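Local atomic coordinates of PAC2 family protein (Mycobacterium tuberculosis, PDB entry 2WAM), a protein that is of unknown function but belongs to the PAC2 family and represents a duplicated gene family of actinobacteria. Residues Ala162-Ala167 and His230-Val235; Pro143-Ala148 and Leu170-Thr175; Pro54-Ser59 and Glu96-Phe101. One frame throughout, in Å; residues are numbered along the deposited sequence.

Contact 1. Residues Ala162-Ala167 and His230-Val235; sequences AVRLLA and HGHEVV
Arg164 leaves its helix with CG anti to the backbone N (chi1 172°), and a bend at chi3 (71°) then turns the guanidinium flat against the imidazole of His230. The two planes are only 4° from parallel and their centres 3.4 Å apart, a stacked pair. Arg164 CZ lies over the middle of the ring, and NH1 sits over the same face, 3.3 Å from His230 CD2. Closer to the backbone, Arg164 CD adds a CH-pi contact over the face, 4.0 Å from the centroid of the His230 ring. No hydrogen bond joins the two groups: stacked face to face, their nearby nitrogens are poorly angled for one. The histidine follows directly on helix 219-229, whose end is a Schellman motif with Gly231 at C-prime and His232 N bonded to Met227 O. His230 ND1 is hydrogen-bonded to the carbonyl of Arg226, which fixes the rotation of the ring. His232 also reaches helix 156-169, where its NE2 comes 4.4 Å from Arg164 CG, obliquely to the imidazole plane, and is hydrogen-bonded to Glu168. Weak, long ion pairs link Arg164 NH1 to that same Glu168 and NH2 to Glu40 of the second subunit.

Contact 2. Residues Pro143-Ala148 and Leu170-Thr175; sequences PFLLLA and LGVRQT
Leu145, Leu170 and Val172 form a small apolar cluster in which one methyl group, Leu145 CD1, does all the touching from the strand. Leu145 extends from strand 143-148 with CG anti to its carbonyl carbon (chi1 -64°), and its CD1 reaches the chain that follows helix 156-169. There it meets Leu170 CD1 at 3.6 Å, the two side chains crossing at about a right angle, while Leu170 CB lies a little farther from the same methyl at 4.2 Å. On Val172 the branch used is CG2, which comes within 3.9 Å of Leu145 CD1. The two partners flank Gly171 in the chain, whose positive phi (88°) belongs to a Schellman motif that ends the helix and turns the backbone toward the next strand. Leu58 packs against both leucines, Leu133 and Ala135 of strand 131-137 also pack on Leu145, and Phe53 of the second subunit packs on Leu170. The contact thus joins the first strand to the turn before the second in a beta-alpha-beta crossover: strand 143-148, helix 156-169 and strand 174-183 follow one another, with strand 67-73 lying between the two parallel strands in the sheet.

Contact 3. Residues Pro54-Ser59 and Glu96-Phe101; sequences PAPQLS and ELVASF
Glu96 lies alongside the ring of Pro56, the two side chains running past each other in opposite directions, and can be followed outward from the strand. Its CB is 4.2 Å from Pro56 CG. Beyond CG the glutamate chain is extended (chi2 -174°), and CD lies 3.5 Å from Pro56 CG, with the carboxylate against that corner of the ring. At the tip, OE1 meets Pro56 CG at 3.6 Å and Pro56 CB at 3.9 Å. The other oxygen, OE2, makes the nearest approach, 3.3 Å from Pro56 CG. Deeper in, Val98 offers both of its methyls: CG2 stands 4.3 Å from Pro56 CD, and CG1 is 4.5 Å from Ala55 CB. Val98 and Ala99 together face Leu133 as a classic beta bulge in strand 94-101, where the strand pairs with 131-137. Ala135 of that neighbouring strand packs against both Pro56 and Val98, and Leu170 also touches Val98. Near the start of the loop, Pro54 follows a cis peptide bond and packs on Ala55 of the second subunit. No hydrogen bond spans the two segments, and the proline ring has none to offer; residues 54-59 therefore rest on the strand by van der Waals contact. Glu96 is an exposed residue, so its carboxylate probably keeps some contact with solvent beside the proline.

How the contacts relate
Contacts 1 and 2 have centres about 9 Å apart and are probably hydrogen-bonded to each other: Val235 N approaches Thr175 O at 2.8 Å, pairing neighbouring strands of the main sheet, and Val172 N approaches Ala167 O at 2.9 Å, at the end of helix 156-169. Contact 3, centred about 10 Å from contact 2, joins it where Pro143 CB lies 3.8 Å from Leu58 CA. Between contacts 3 and 1 the centres are about 16 Å apart, bridged by Phe101, whose CZ is 3.9 Å from Val163 CG2. Helix 156-169 therefore packs one side on strand 94-101 while Arg164 reaches the end of helix 219-229. The function being unknown, no active site can be assigned to relate them to.

Contact 1. Residues Ala162-Ala167 and His230-Val235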
ATOM      1  N   ALA A 162      -9.954  -4.392 -14.069  1.00 29.81           N
ATOM      2  CA  ALA A 162     -10.576  -5.194 -13.022  1.00 26.03           C
ATOM      3  C   ALA A 162     -11.826  -5.946 -13.516  1.00 23.44           C
ATOM      4  O   ALA A 162     -11.997  -7.114 -13.203  1.00 25.79           O
ATOM      5  CB  ALA A 162     -10.900  -4.336 -11.795  1.00 22.26           C
ATOM      6  N   VAL A 163     -12.692  -5.285 -14.286  1.00 24.71           N
ATOM      7  CA  VAL A 163     -13.874  -5.944 -14.850  1.00 22.59           C
ATOM      8  C   VAL A 163     -13.463  -7.023 -15.858  1.00 32.48           C
ATOM      9  O   VAL A 163     -13.952  -8.155 -15.816  1.00 34.96           O
ATOM     10  CB  VAL A 163     -14.850  -4.942 -15.533  1.00 26.22           C
ATOM     11  CG1 VAL A 163     -15.950  -5.678 -16.268  1.00 22.64           C
ATOM     12  CG2 VAL A 163     -15.467  -3.996 -14.513  1.00 33.62           C
ATOM     13  N   ARG A 164     -12.557  -6.674 -16.763  1.00 29.51           N
ATOM     14  CA  ARG A 164     -12.066  -7.641 -17.730  1.00 31.58           C
ATOM     15  C   ARG A 164     -11.428  -8.867 -17.046  1.00 39.17           C
ATOM     16  O   ARG A 164     -11.595 -10.006 -17.506  1.00 33.87           O
ATOM     17  CB  ARG A 164     -11.078  -6.979 -18.695  1.00 24.29           C
ATOM     18  CG  ARG A 164     -10.378  -7.965 -19.614  1.00 28.20           C
ATOM     19  CD  ARG A 164      -9.612  -7.273 -20.700  1.00 28.58           C
ATOM     20  NE  ARG A 164      -8.438  -6.604 -20.178  1.00 44.30           N
ATOM     21  CZ  ARG A 164      -7.281  -7.216 -19.975  1.00 45.89           C
ATOM     22  NH1 ARG A 164      -7.169  -8.504 -20.252  1.00 43.60           N
ATOM     23  NH2 ARG A 164      -6.248  -6.543 -19.491  1.00 43.78           N
ATOM     24  N   LEU A 165     -10.703  -8.634 -15.951  1.00 24.27           N
ATOM     25  CA  LEU A 165     -10.072  -9.727 -15.222  1.00 32.10           C
ATOM     26  C   LEU A 165     -11.088 -10.584 -14.455  1.00 40.92           C
ATOM     27  O   LEU A 165     -10.908 -11.794 -14.321  1.00 49.15           O
ATOM     28  CB  LEU A 165      -8.967  -9.210 -14.300  1.00 37.86           C
ATOM     29  CG  LEU A 165      -8.231 -10.253 -13.452  1.00 60.66           C
ATOM     30  CD1 LEU A 165      -6.842  -9.748 -13.098  1.00 72.74           C
ATOM     31  CD2 LEU A 165      -9.003 -10.656 -12.178  1.00 53.19           C
ATOM     32  N   LEU A 166     -12.154  -9.965 -13.958  1.00 41.07           N
ATOM     33  CA  LEU A 166     -13.229 -10.712 -13.315  1.00 37.67           C
ATOM     34  C   LEU A 166     -13.986 -11.556 -14.342  1.00 40.14           C
ATOM     35  O   LEU A 166     -14.245 -12.739 -14.117  1.00 35.28           O
ATOM     36  CB  LEU A 166     -14.178  -9.762 -12.582  1.00 36.19           C
ATOM     37  CG  LEU A 166     -13.713  -9.374 -11.177  1.00 41.52           C
ATOM     38  CD1 LEU A 166     -14.681  -8.417 -10.517  1.00 40.50           C
ATOM     39  CD2 LEU A 166     -13.569 -10.618 -10.336  1.00 34.18           C
ATOM     40  N   ALA A 167     -14.320 -10.938 -15.475  1.00 37.51           N
ATOM     41  CA  ALA A 167     -15.016 -11.619 -16.562  1.00 38.30           C
ATOM     42  C   ALA A 167     -14.237 -12.842 -17.059  1.00 36.98           C
ATOM     43  O   ALA A 167     -14.819 -13.887 -17.333  1.00 34.77           O
ATOM     44  CB  ALA A 167     -15.303 -10.645 -17.712  1.00 23.60           C
ATOM     45  N   HIS A 230      -8.904  -7.544 -26.505  1.00 39.94           N
ATOM     46  CA  HIS A 230      -8.365  -8.755 -25.911  1.00 39.31           C
ATOM     47  C   HIS A 230      -9.127  -9.984 -26.378  1.00 41.58           C
ATOM     48  O   HIS A 230      -9.215 -10.982 -25.659  1.00 49.65           O
ATOM     49  CB  HIS A 230      -8.399  -8.677 -24.383  1.00 41.12           C
ATOM     50  CG  HIS A 230      -7.371  -7.759 -23.788  1.00 41.50           C
ATOM     51  ND1 HIS A 230      -7.619  -6.427 -23.537  1.00 43.41           N
ATOM     52  CD2 HIS A 230      -6.107  -7.993 -23.363  1.00 38.08           C
ATOM     53  CE1 HIS A 230      -6.548  -5.873 -22.994  1.00 39.21           C
ATOM     54  NE2 HIS A 230      -5.617  -6.803 -22.875  1.00 35.40           N
ATOM     55  N   GLY A 231      -9.690  -9.910 -27.580  1.00 42.95           N
ATOM     56  CA  GLY A 231     -10.305 -11.069 -28.208  1.00 30.85           C
ATOM     57  C   GLY A 231     -11.611 -11.550 -27.598  1.00 42.43           C
ATOM     58  O   GLY A 231     -12.064 -12.656 -27.889  1.00 49.48           O
ATOM     59  N   HIS A 232     -12.230 -10.726 -26.757  1.00 36.93           N
ATOM     60  CA  HIS A 232     -13.521 -11.080 -26.185  1.00 38.03           C
ATOM     61  C   HIS A 232     -14.645 -10.716 -27.143  1.00 42.70           C
ATOM     62  O   HIS A 232     -14.529  -9.752 -27.914  1.00 39.03           O
ATOM     63  CB  HIS A 232     -13.724 -10.375 -24.852  1.00 38.69           C
ATOM     64  CG  HIS A 232     -12.829 -10.876 -23.772  1.00 41.13           C
ATOM     65  ND1 HIS A 232     -13.147 -11.966 -22.989  1.00 50.81           N
ATOM     66  CD2 HIS A 232     -11.623 -10.441 -23.339  1.00 42.93           C
ATOM     67  CE1 HIS A 232     -12.176 -12.179 -22.121  1.00 54.63           C
ATOM     68  NE2 HIS A 232     -11.239 -11.269 -22.313  1.00 53.04           N
ATOM     69  N   GLU A 233     -15.730 -11.483 -27.096  1.00 38.06           N
ATOM     70  CA  GLU A 233     -16.901 -11.175 -27.913  1.00 38.70           C
ATOM     71  C   GLU A 233     -17.761 -10.118 -27.241  1.00 40.72           C
ATOM     72  O   GLU A 233     -18.196 -10.297 -26.110  1.00 45.41           O
ATOM     73  CB  GLU A 233     -17.742 -12.423 -28.167  1.00 33.51           C
ATOM     74  CG  GLU A 233     -18.817 -12.213 -29.226  1.00 40.47           C
ATOM     75  CD  GLU A 233     -19.553 -13.497 -29.572  1.00 57.18           C
ATOM     76  OE1 GLU A 233     -19.233 -14.086 -30.630  1.00 67.68           O
ATOM     77  OE2 GLU A 233     -20.435 -13.927 -28.787  1.00 46.60           O
ATOM     78  N   VAL A 234     -18.009  -9.017 -27.934  1.00 34.71           N
ATOM     79  CA  VAL A 234     -18.761  -7.927 -27.345  1.00 30.74           C
ATOM     80  C   VAL A 234     -19.908  -7.493 -28.246  1.00 34.56           C
ATOM     81  O   VAL A 234     -19.843  -7.626 -29.467  1.00 39.26           O
ATOM     82  CB  VAL A 234     -17.858  -6.698 -27.078  1.00 37.75           C
ATOM     83  CG1 VAL A 234     -16.645  -7.085 -26.224  1.00 25.73           C
ATOM     84  CG2 VAL A 234     -17.435  -6.033 -28.408  1.00 33.80           C
ATOM     85  N   VAL A 235     -20.952  -6.960 -27.631  1.00 28.64           N
ATOM     86  CA  VAL A 235     -22.066  -6.388 -28.363  1.00 32.45           C
ATOM     87  C   VAL A 235     -22.713  -5.307 -27.499  1.00 37.81           C
ATOM     88  O   VAL A 235     -22.602  -5.319 -26.274  1.00 32.11           O
ATOM     89  CB  VAL A 235     -23.068  -7.476 -28.864  1.00 30.20           C
ATOM     90  CG1 VAL A 235     -23.351  -8.495 -27.803  1.00 30.84           C
ATOM     91  CG2 VAL A 235     -24.346  -6.854 -29.358  1.00 34.25           C
TER

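Contact 2. Residues Pro143-Ala148 and Leu170-Thr175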
ATOM      1  N   PRO A 143     -27.448 -18.938 -15.364  1.00 31.87           N
ATOM      2  CA  PRO A 143     -26.715 -17.864 -14.667  1.00 31.92           C
ATOM      3  C   PRO A 143     -26.205 -16.806 -15.633  1.00 29.77           C
ATOM      4  O   PRO A 143     -25.847 -17.128 -16.765  1.00 28.98           O
ATOM      5  CB  PRO A 143     -25.519 -18.594 -14.024  1.00 25.20           C
ATOM      6  CG  PRO A 143     -25.901 -20.055 -14.053  1.00 25.54           C
ATOM      7  CD  PRO A 143     -26.750 -20.230 -15.274  1.00 25.93           C
ATOM      8  N   PHE A 144     -26.200 -15.552 -15.201  1.00 25.65           N
ATOM      9  CA  PHE A 144     -25.520 -14.513 -15.958  1.00 30.69           C
ATOM     10  C   PHE A 144     -25.046 -13.409 -15.037  1.00 31.44           C
ATOM     11  O   PHE A 144     -25.454 -13.350 -13.881  1.00 31.83           O
ATOM     12  CB  PHE A 144     -26.367 -13.986 -17.137  1.00 34.87           C
ATOM     13  CG  PHE A 144     -27.621 -13.248 -16.736  1.00 31.32           C
ATOM     14  CD1 PHE A 144     -27.658 -11.865 -16.743  1.00 25.60           C
ATOM     15  CD2 PHE A 144     -28.779 -13.940 -16.401  1.00 29.17           C
ATOM     16  CE1 PHE A 144     -28.823 -11.180 -16.400  1.00 31.92           C
ATOM     17  CE2 PHE A 144     -29.944 -13.259 -16.053  1.00 29.39           C
ATOM     18  CZ  PHE A 144     -29.964 -11.879 -16.053  1.00 31.47           C
ATOM     19  N   LEU A 145     -24.162 -12.554 -15.546  1.00 30.42           N
ATOM     20  CA  LEU A 145     -23.621 -11.460 -14.747  1.00 26.69           C
ATOM     21  C   LEU A 145     -24.196 -10.102 -15.156  1.00 31.31           C
ATOM     22  O   LEU A 145     -24.514  -9.858 -16.331  1.00 26.95           O
ATOM     23  CB  LEU A 145     -22.093 -11.444 -14.833  1.00 31.98           C
ATOM     24  CG  LEU A 145     -21.386 -12.665 -14.247  1.00 33.19           C
ATOM     25  CD1 LEU A 145     -19.883 -12.604 -14.488  1.00 30.16           C
ATOM     26  CD2 LEU A 145     -21.695 -12.773 -12.762  1.00 21.34           C
ATOM     27  N   LEU A 146     -24.334  -9.225 -14.171  1.00 27.29           N
ATOM     28  CA  LEU A 146     -24.798  -7.865 -14.410  1.00 27.82           C
ATOM     29  C   LEU A 146     -23.860  -6.914 -13.710  1.00 24.23           C
ATOM     30  O   LEU A 146     -23.704  -6.992 -12.506  1.00 31.18           O
ATOM     31  CB  LEU A 146     -26.214  -7.650 -13.858  1.00 28.09           C
ATOM     32  CG  LEU A 146     -26.705  -6.190 -13.891  1.00 34.06           C
ATOM     33  CD1 LEU A 146     -26.798  -5.649 -15.320  1.00 27.09           C
ATOM     34  CD2 LEU A 146     -28.041  -6.015 -13.187  1.00 24.95           C
ATOM     35  N   LEU A 147     -23.231  -6.030 -14.475  1.00 28.03           N
ATOM     36  CA  LEU A 147     -22.446  -4.924 -13.930  1.00 26.98           C
ATOM     37  C   LEU A 147     -23.281  -3.642 -13.985  1.00 25.42           C
ATOM     38  O   LEU A 147     -23.653  -3.198 -15.072  1.00 30.49           O
ATOM     39  CB  LEU A 147     -21.158  -4.738 -14.741  1.00 29.57           C
ATOM     40  CG  LEU A 147     -20.289  -3.534 -14.360  1.00 27.33           C
ATOM     41  CD1 LEU A 147     -19.643  -3.729 -12.988  1.00 19.53           C
ATOM     42  CD2 LEU A 147     -19.254  -3.279 -15.421  1.00 21.10           C
ATOM     43  N   ALA A 148     -23.580  -3.046 -12.827  1.00 23.79           N
ATOM     44  CA  ALA A 148     -24.489  -1.889 -12.784  1.00 21.00           C
ATOM     45  C   ALA A 148     -24.163  -0.889 -11.694  1.00 18.33           C
ATOM     46  O   ALA A 148     -23.429  -1.193 -10.754  1.00 25.94           O
ATOM     47  CB  ALA A 148     -25.957  -2.345 -12.669  1.00 24.43           C
ATOM     48  N   LEU A 170     -14.248 -15.580 -14.408  1.00 37.98           N
ATOM     49  CA  LEU A 170     -15.587 -16.117 -14.234  1.00 36.84           C
ATOM     50  C   LEU A 170     -16.153 -16.799 -15.470  1.00 36.81           C
ATOM     51  O   LEU A 170     -17.268 -17.293 -15.434  1.00 39.48           O
ATOM     52  CB  LEU A 170     -16.552 -15.039 -13.728  1.00 38.72           C
ATOM     53  CG  LEU A 170     -16.305 -14.468 -12.327  1.00 36.04           C
ATOM     54  CD1 LEU A 170     -17.291 -13.365 -12.039  1.00 32.54           C
ATOM     55  CD2 LEU A 170     -16.405 -15.534 -11.265  1.00 30.93           C
ATOM     56  N   GLY A 171     -15.393 -16.825 -16.560  1.00 38.94           N
ATOM     57  CA  GLY A 171     -15.779 -17.602 -17.726  1.00 26.47           C
ATOM     58  C   GLY A 171     -16.661 -16.922 -18.756  1.00 38.22           C
ATOM     59  O   GLY A 171     -17.209 -17.577 -19.641  1.00 39.67           O
ATOM     60  N   VAL A 172     -16.783 -15.606 -18.660  1.00 35.81           N
ATOM     61  CA  VAL A 172     -17.647 -14.841 -19.552  1.00 30.59           C
ATOM     62  C   VAL A 172     -17.414 -15.137 -21.030  1.00 32.25           C
ATOM     63  O   VAL A 172     -16.276 -15.161 -21.498  1.00 37.88           O
ATOM     64  CB  VAL A 172     -17.504 -13.333 -19.288  1.00 31.51           C
ATOM     65  CG1 VAL A 172     -18.095 -12.520 -20.438  1.00 26.10           C
ATOM     66  CG2 VAL A 172     -18.166 -12.990 -17.968  1.00 30.32           C
ATOM     67  N   ARG A 173     -18.500 -15.347 -21.765  1.00 32.27           N
ATOM     68  CA  ARG A 173     -18.411 -15.734 -23.169  1.00 45.43           C
ATOM     69  C   ARG A 173     -18.893 -14.633 -24.121  1.00 40.51           C
ATOM     70  O   ARG A 173     -18.723 -14.724 -25.338  1.00 38.38           O
ATOM     71  CB  ARG A 173     -19.214 -17.013 -23.411  1.00 41.72           C
ATOM     72  CG  ARG A 173     -20.715 -16.792 -23.384  1.00 36.38           C
ATOM     73  CD  ARG A 173     -21.494 -18.075 -23.607  1.00 32.42           C
ATOM     74  NE  ARG A 173     -22.929 -17.885 -23.380  1.00 33.59           N
ATOM     75  CZ  ARG A 173     -23.741 -17.316 -24.263  1.00 37.44           C
ATOM     76  NH1 ARG A 173     -23.263 -16.875 -25.428  1.00 41.42           N
ATOM     77  NH2 ARG A 173     -25.025 -17.181 -23.988  1.00 34.97           N
ATOM     78  N   GLN A 174     -19.484 -13.593 -23.552  1.00 33.57           N
ATOM     79  CA  GLN A 174     -20.094 -12.520 -24.329  1.00 30.80           C
ATOM     80  C   GLN A 174     -20.413 -11.349 -23.404  1.00 28.70           C
ATOM     81  O   GLN A 174     -20.946 -11.541 -22.314  1.00 31.85           O
ATOM     82  CB  GLN A 174     -21.374 -13.018 -24.989  1.00 26.78           C
ATOM     83  CG  GLN A 174     -22.082 -11.993 -25.844  1.00 34.34           C
ATOM     84  CD  GLN A 174     -23.332 -12.566 -26.503  1.00 46.02           C
ATOM     85  OE1 GLN A 174     -24.389 -12.651 -25.881  1.00 49.14           O
ATOM     86  NE2 GLN A 174     -23.215 -12.948 -27.772  1.00 42.45           N
ATOM     87  N   THR A 175     -20.081 -10.141 -23.843  1.00 30.16           N
ATOM     88  CA  THR A 175     -20.303  -8.944 -23.052  1.00 34.91           C
ATOM     89  C   THR A 175     -21.240  -7.998 -23.786  1.00 40.55           C
ATOM     90  O   THR A 175     -20.922  -7.525 -24.871  1.00 43.61           O
ATOM     91  CB  THR A 175     -18.977  -8.226 -22.738  1.00 32.54           C
ATOM     92  OG1 THR A 175     -18.122  -9.114 -22.013  1.00 33.83           O
ATOM     93  CG2 THR A 175     -19.228  -6.988 -21.891  1.00 24.98           C
TER

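Contact 3. Residues Pro54-Ser59 and Glu96-Phe101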
ATOM      1  N   PRO A  54     -17.565 -17.221  -1.612  1.00 42.89           N
ATOM      2  CA  PRO A  54     -17.359 -17.537  -3.032  1.00 32.91           C
ATOM      3  C   PRO A  54     -18.505 -17.113  -3.946  1.00 37.80           C
ATOM      4  O   PRO A  54     -19.648 -16.957  -3.526  1.00 33.83           O
ATOM      5  CB  PRO A  54     -17.303 -19.063  -3.030  1.00 39.69           C
ATOM      6  CG  PRO A  54     -18.208 -19.464  -1.900  1.00 31.19           C
ATOM      7  CD  PRO A  54     -18.143 -18.361  -0.871  1.00 39.23           C
ATOM      8  N   ALA A  55     -18.180 -16.948  -5.219  1.00 48.01           N
ATOM      9  CA  ALA A  55     -19.181 -16.676  -6.233  1.00 42.39           C
ATOM     10  C   ALA A  55     -19.998 -17.939  -6.480  1.00 41.18           C
ATOM     11  O   ALA A  55     -19.500 -19.053  -6.291  1.00 42.05           O
ATOM     12  CB  ALA A  55     -18.508 -16.214  -7.523  1.00 34.91           C
ATOM     13  N   PRO A  56     -21.252 -17.765  -6.911  1.00 37.58           N
ATOM     14  CA  PRO A  56     -22.136 -18.879  -7.264  1.00 34.88           C
ATOM     15  C   PRO A  56     -21.579 -19.632  -8.467  1.00 39.74           C
ATOM     16  O   PRO A  56     -20.602 -19.187  -9.074  1.00 40.49           O
ATOM     17  CB  PRO A  56     -23.442 -18.177  -7.676  1.00 28.29           C
ATOM     18  CG  PRO A  56     -23.319 -16.756  -7.207  1.00 28.53           C
ATOM     19  CD  PRO A  56     -21.855 -16.460  -7.231  1.00 37.44           C
ATOM     20  N   GLN A  57     -22.194 -20.759  -8.806  1.00 50.90           N
ATOM     21  CA  GLN A  57     -21.892 -21.442 -10.055  1.00 54.02           C
ATOM     22  C   GLN A  57     -22.383 -20.552 -11.193  1.00 48.39           C
ATOM     23  O   GLN A  57     -23.518 -20.068 -11.154  1.00 48.65           O
ATOM     24  CB  GLN A  57     -22.602 -22.798 -10.094  1.00 67.42           C
ATOM     25  CG  GLN A  57     -22.394 -23.578 -11.385  1.00 78.43           C
ATOM     26  CD  GLN A  57     -20.931 -23.874 -11.640  1.00 90.15           C
ATOM     27  OE1 GLN A  57     -20.468 -23.859 -12.783  1.00 90.90           O
ATOM     28  NE2 GLN A  57     -20.188 -24.130 -10.568  1.00 93.97           N
ATOM     29  N   LEU A  58     -21.541 -20.317 -12.196  1.00 39.14           N
ATOM     30  CA  LEU A  58     -21.933 -19.434 -13.298  1.00 32.30           C
ATOM     31  C   LEU A  58     -22.016 -20.133 -14.650  1.00 34.84           C
ATOM     32  O   LEU A  58     -22.272 -19.503 -15.676  1.00 34.92           O
ATOM     33  CB  LEU A  58     -20.997 -18.242 -13.388  1.00 33.22           C
ATOM     34  CG  LEU A  58     -21.110 -17.316 -12.181  1.00 40.40           C
ATOM     35  CD1 LEU A  58     -20.016 -16.259 -12.195  1.00 42.00           C
ATOM     36  CD2 LEU A  58     -22.485 -16.691 -12.160  1.00 41.08           C
ATOM     37  N   SER A  59     -21.820 -21.441 -14.643  1.00 33.52           N
ATOM     38  CA  SER A  59     -21.832 -22.206 -15.874  1.00 39.05           C
ATOM     39  C   SER A  59     -23.228 -22.744 -16.162  1.00 48.80           C
ATOM     40  O   SER A  59     -23.976 -23.086 -15.241  1.00 54.68           O
ATOM     41  CB  SER A  59     -20.823 -23.344 -15.789  1.00 46.64           C
ATOM     42  OG  SER A  59     -20.321 -23.646 -17.074  1.00 63.83           O
ATOM     43  N   GLU A  96     -27.455 -12.262  -6.688  1.00 31.88           N
ATOM     44  CA  GLU A  96     -26.379 -12.374  -5.703  1.00 31.67           C
ATOM     45  C   GLU A  96     -25.265 -11.387  -6.013  1.00 35.43           C
ATOM     46  O   GLU A  96     -24.873 -11.218  -7.166  1.00 45.47           O
ATOM     47  CB  GLU A  96     -25.790 -13.780  -5.699  1.00 40.34           C
ATOM     48  CG  GLU A  96     -26.395 -14.733  -4.693  1.00 61.37           C
ATOM     49  CD  GLU A  96     -25.650 -16.063  -4.669  1.00 88.11           C
ATOM     50  OE1 GLU A  96     -26.232 -17.077  -5.112  1.00 95.69           O
ATOM     51  OE2 GLU A  96     -24.474 -16.089  -4.230  1.00 94.87           O
ATOM     52  N   LEU A  97     -24.735 -10.744  -4.981  1.00 35.68           N
ATOM     53  CA  LEU A  97     -23.575  -9.875  -5.161  1.00 25.51           C
ATOM     54  C   LEU A  97     -22.304 -10.698  -5.409  1.00 33.27           C
ATOM     55  O   LEU A  97     -22.025 -11.685  -4.715  1.00 32.68           O
ATOM     56  CB  LEU A  97     -23.393  -8.980  -3.945  1.00 24.59           C
ATOM     57  CG  LEU A  97     -22.300  -7.923  -4.036  1.00 35.41           C
ATOM     58  CD1 LEU A  97     -22.699  -6.836  -5.020  1.00 36.46           C
ATOM     59  CD2 LEU A  97     -22.087  -7.348  -2.665  1.00 24.96           C
ATOM     60  N   VAL A  98     -21.544 -10.304  -6.420  1.00 29.01           N
ATOM     61  CA  VAL A  98     -20.284 -10.965  -6.696  1.00 28.80           C
ATOM     62  C   VAL A  98     -19.133 -10.055  -6.294  1.00 32.94           C
ATOM     63  O   VAL A  98     -18.184 -10.506  -5.671  1.00 30.95           O
ATOM     64  CB  VAL A  98     -20.161 -11.379  -8.178  1.00 32.53           C
ATOM     65  CG1 VAL A  98     -18.718 -11.850  -8.503  1.00 21.68           C
ATOM     66  CG2 VAL A  98     -21.201 -12.445  -8.504  1.00 21.16           C
ATOM     67  N   ALA A  99     -19.233  -8.773  -6.641  1.00 30.49           N
ATOM     68  CA  ALA A  99     -18.203  -7.797  -6.279  1.00 27.51           C
ATOM     69  C   ALA A  99     -18.766  -6.381  -6.085  1.00 30.21           C
ATOM     70  O   ALA A  99     -19.534  -5.886  -6.918  1.00 35.50           O
ATOM     71  CB  ALA A  99     -17.086  -7.793  -7.325  1.00 21.01           C
ATOM     72  N   SER A 100     -18.396  -5.742  -4.978  1.00 24.90           N
ATOM     73  CA  SER A 100     -18.721  -4.330  -4.768  1.00 31.41           C
ATOM     74  C   SER A 100     -17.524  -3.519  -5.190  1.00 24.65           C
ATOM     75  O   SER A 100     -16.436  -3.691  -4.639  1.00 20.64           O
ATOM     76  CB  SER A 100     -18.987  -4.006  -3.293  1.00 20.30           C
ATOM     77  OG  SER A 100     -19.765  -5.005  -2.680  1.00 66.40           O
ATOM     78  N   PHE A 101     -17.716  -2.619  -6.144  1.00 19.88           N
ATOM     79  CA  PHE A 101     -16.630  -1.724  -6.504  1.00 19.99           C
ATOM     80  C   PHE A 101     -16.539  -0.556  -5.526  1.00 28.20           C
ATOM     81  O   PHE A 101     -17.513  -0.200  -4.856  1.00 26.41           O
ATOM     82  CB  PHE A 101     -16.741  -1.290  -7.956  1.00 19.76           C
ATOM     83  CG  PHE A 101     -16.466  -2.404  -8.927  1.00 31.01           C
ATOM     84  CD1 PHE A 101     -17.468  -3.294  -9.285  1.00 28.37           C
ATOM     85  CD2 PHE A 101     -15.205  -2.577  -9.462  1.00 20.32           C
ATOM     86  CE1 PHE A 101     -17.211  -4.330 -10.169  1.00 27.91           C
ATOM     87  CE2 PHE A 101     -14.940  -3.608 -10.350  1.00 21.23           C
ATOM     88  CZ  PHE A 101     -15.940  -4.485 -10.701  1.00 23.39           C
TER